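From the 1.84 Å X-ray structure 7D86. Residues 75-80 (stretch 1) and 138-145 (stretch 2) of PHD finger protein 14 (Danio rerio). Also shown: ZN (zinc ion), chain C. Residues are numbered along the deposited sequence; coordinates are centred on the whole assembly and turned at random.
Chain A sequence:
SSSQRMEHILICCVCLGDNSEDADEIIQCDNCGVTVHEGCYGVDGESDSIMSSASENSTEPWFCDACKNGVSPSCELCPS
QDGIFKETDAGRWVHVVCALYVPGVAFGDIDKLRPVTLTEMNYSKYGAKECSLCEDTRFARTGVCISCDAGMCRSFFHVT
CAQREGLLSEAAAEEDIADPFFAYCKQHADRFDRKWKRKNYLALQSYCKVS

Stretch 1, residues 75-80: CELCPS
Stretch 2 138-145: RFARTGVC

Residues 75-80 form an irregular zinc-binding loop against which residues 138-145 pack in the opposite order: Leu77 lies beside Gly143 (CA to CA 3.9 Å) and Pro79 beside Phe139 (6.2 Å between CA atoms). Zinc fixes the first loop through Cys75 SG (2.4 Å, chi1 t) and Cys78 SG (2.3 Å, chi1 p), and two further ligands come from elsewhere in the structure. Leu77 N also donates to Cys75 SG at 3.3 Å.

Leu77 (phi/psi -117/-3) covers the most surface. Leu77 O accepts the single hydrogen bond between the stretches, from Val144 N at 2.9 Å and a nearly straight 172°. Beside this bond the Leu77 side chain, rotamer m,t, brings CD2 to 3.9 Å from Val144 CG2 (-125/130, chi1 t), an apolar contact. Gly143 (63/-152) permits the close approach: Gly143 CA lies 3.5 Å from Leu77 O in a CA-H...O contact, and an ideal CB on Gly143 would sit 2.3 Å from Leu77 O, a clash.

Pro79 (-87/-6, C-gamma endo) anchors the other end, its CB 3.5 Å from Phe139 CB (chi1 m, chi2 -73°). Phe139 opens a type I turn closed by Thr142 N to Phe139 O (3.1 Å); Thr142 OG1 (chi1 p) donates to the same Phe139 O at 2.8 Å and lies 3.9 Å from Pro79 CD.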

# COMPACT_ATOMS: atom_id res chain seq x y z
N CYS A 75 3.64 8.86 5.63
CA CYS A 75 2.33 8.77 5.00
C CYS A 75 1.30 9.53 5.83
O CYS A 75 1.30 9.47 7.06
CB CYS A 75 1.91 7.30 4.86
SG CYS A 75 0.36 7.07 3.96
N GLU A 76 0.41 10.24 5.14
CA GLU A 76 -0.69 10.90 5.84
C GLU A 76 -1.68 9.91 6.43
O GLU A 76 -2.49 10.30 7.29
CB GLU A 76 -1.43 11.84 4.88
CG GLU A 76 -0.57 13.01 4.39
CD GLU A 76 -0.08 13.88 5.54
OE1 GLU A 76 -0.91 14.31 6.36
OE2 GLU A 76 1.15 14.12 5.61
N LEU A 77 -1.63 8.65 6.02
CA LEU A 77 -2.70 7.71 6.31
C LEU A 77 -2.27 6.53 7.17
O LEU A 77 -3.12 5.71 7.53
CB LEU A 77 -3.32 7.17 5.01
CG LEU A 77 -3.81 8.18 3.97
CD1 LEU A 77 -4.22 7.43 2.71
CD2 LEU A 77 -4.97 9.02 4.51
N CYS A 78 -0.99 6.42 7.51
CA CYS A 78 -0.49 5.28 8.25
C CYS A 78 0.87 5.63 8.84
O CYS A 78 1.50 6.60 8.39
CB CYS A 78 -0.38 4.03 7.35
SG CYS A 78 1.16 4.02 6.39
N PRO A 79 1.34 4.88 9.84
CA PRO A 79 2.63 5.21 10.47
C PRO A 79 3.86 4.62 9.80
O PRO A 79 4.98 4.96 10.22
CB PRO A 79 2.46 4.64 11.89
CG PRO A 79 1.56 3.47 11.70
CD PRO A 79 0.59 3.88 10.61
N SER A 80 3.70 3.77 8.80
CA SER A 80 4.85 3.14 8.16
C SER A 80 5.65 4.15 7.35
O SER A 80 5.09 4.98 6.64
CB SER A 80 4.40 2.01 7.25
OG SER A 80 5.48 1.53 6.47
N ARG A 138 2.21 3.48 20.09
CA ARG A 138 2.09 4.93 19.99
C ARG A 138 1.32 5.38 18.76
O ARG A 138 0.75 6.48 18.75
CB ARG A 138 3.48 5.57 19.98
CG ARG A 138 4.23 5.51 21.28
CD ARG A 138 5.64 6.09 21.11
NE ARG A 138 6.37 5.39 20.06
CZ ARG A 138 7.45 5.86 19.46
NH1 ARG A 138 7.95 7.05 19.79
NH2 ARG A 138 8.04 5.14 18.51
N PHE A 139 1.27 4.55 17.71
CA PHE A 139 0.74 4.97 16.42
C PHE A 139 -0.57 4.29 16.06
O PHE A 139 -1.09 4.52 14.96
CB PHE A 139 1.79 4.73 15.34
CG PHE A 139 3.12 5.38 15.64
CD1 PHE A 139 3.27 6.75 15.53
CD2 PHE A 139 4.21 4.62 16.02
CE1 PHE A 139 4.48 7.35 15.81
CE2 PHE A 139 5.43 5.22 16.30
CZ PHE A 139 5.56 6.59 16.19
N ALA A 140 -1.15 3.50 16.97
CA ALA A 140 -2.36 2.75 16.64
C ALA A 140 -3.52 3.66 16.26
O ALA A 140 -4.41 3.25 15.51
CB ALA A 140 -2.76 1.86 17.82
N ARG A 141 -3.53 4.90 16.76
CA ARG A 141 -4.62 5.83 16.48
C ARG A 141 -4.21 6.94 15.53
O ARG A 141 -4.76 8.04 15.58
CB ARG A 141 -5.18 6.42 17.78
CG ARG A 141 -6.21 5.54 18.45
CD ARG A 141 -6.75 6.19 19.71
NE ARG A 141 -7.79 5.38 20.35
CZ ARG A 141 -7.54 4.36 21.16
NH1 ARG A 141 -8.55 3.67 21.69
NH2 ARG A 141 -6.29 4.01 21.45
N THR A 142 -3.24 6.68 14.66
CA THR A 142 -2.84 7.66 13.67
C THR A 142 -3.41 7.27 12.31
O THR A 142 -3.74 6.12 12.06
CB THR A 142 -1.32 7.78 13.57
OG1 THR A 142 -0.79 6.56 13.03
CG2 THR A 142 -0.69 8.06 14.93
N GLY A 143 -3.49 8.26 11.43
CA GLY A 143 -3.87 7.98 10.07
C GLY A 143 -5.27 7.41 9.98
O GLY A 143 -6.14 7.67 10.82
N VAL A 144 -5.49 6.61 8.95
CA VAL A 144 -6.80 6.11 8.60
C VAL A 144 -6.73 4.59 8.54
O VAL A 144 -5.83 4.03 7.91
CB VAL A 144 -7.30 6.70 7.27
CG1 VAL A 144 -8.63 6.07 6.85
CG2 VAL A 144 -7.46 8.20 7.38
N CYS A 145 -7.65 3.93 9.23
CA CYS A 145 -7.74 2.47 9.18
C CYS A 145 -8.75 2.04 8.13
O CYS A 145 -9.70 2.76 7.83
CB CYS A 145 -8.15 1.90 10.54
SG CYS A 145 -6.89 1.96 11.81
ZN ZN C . 0.52 4.72 4.34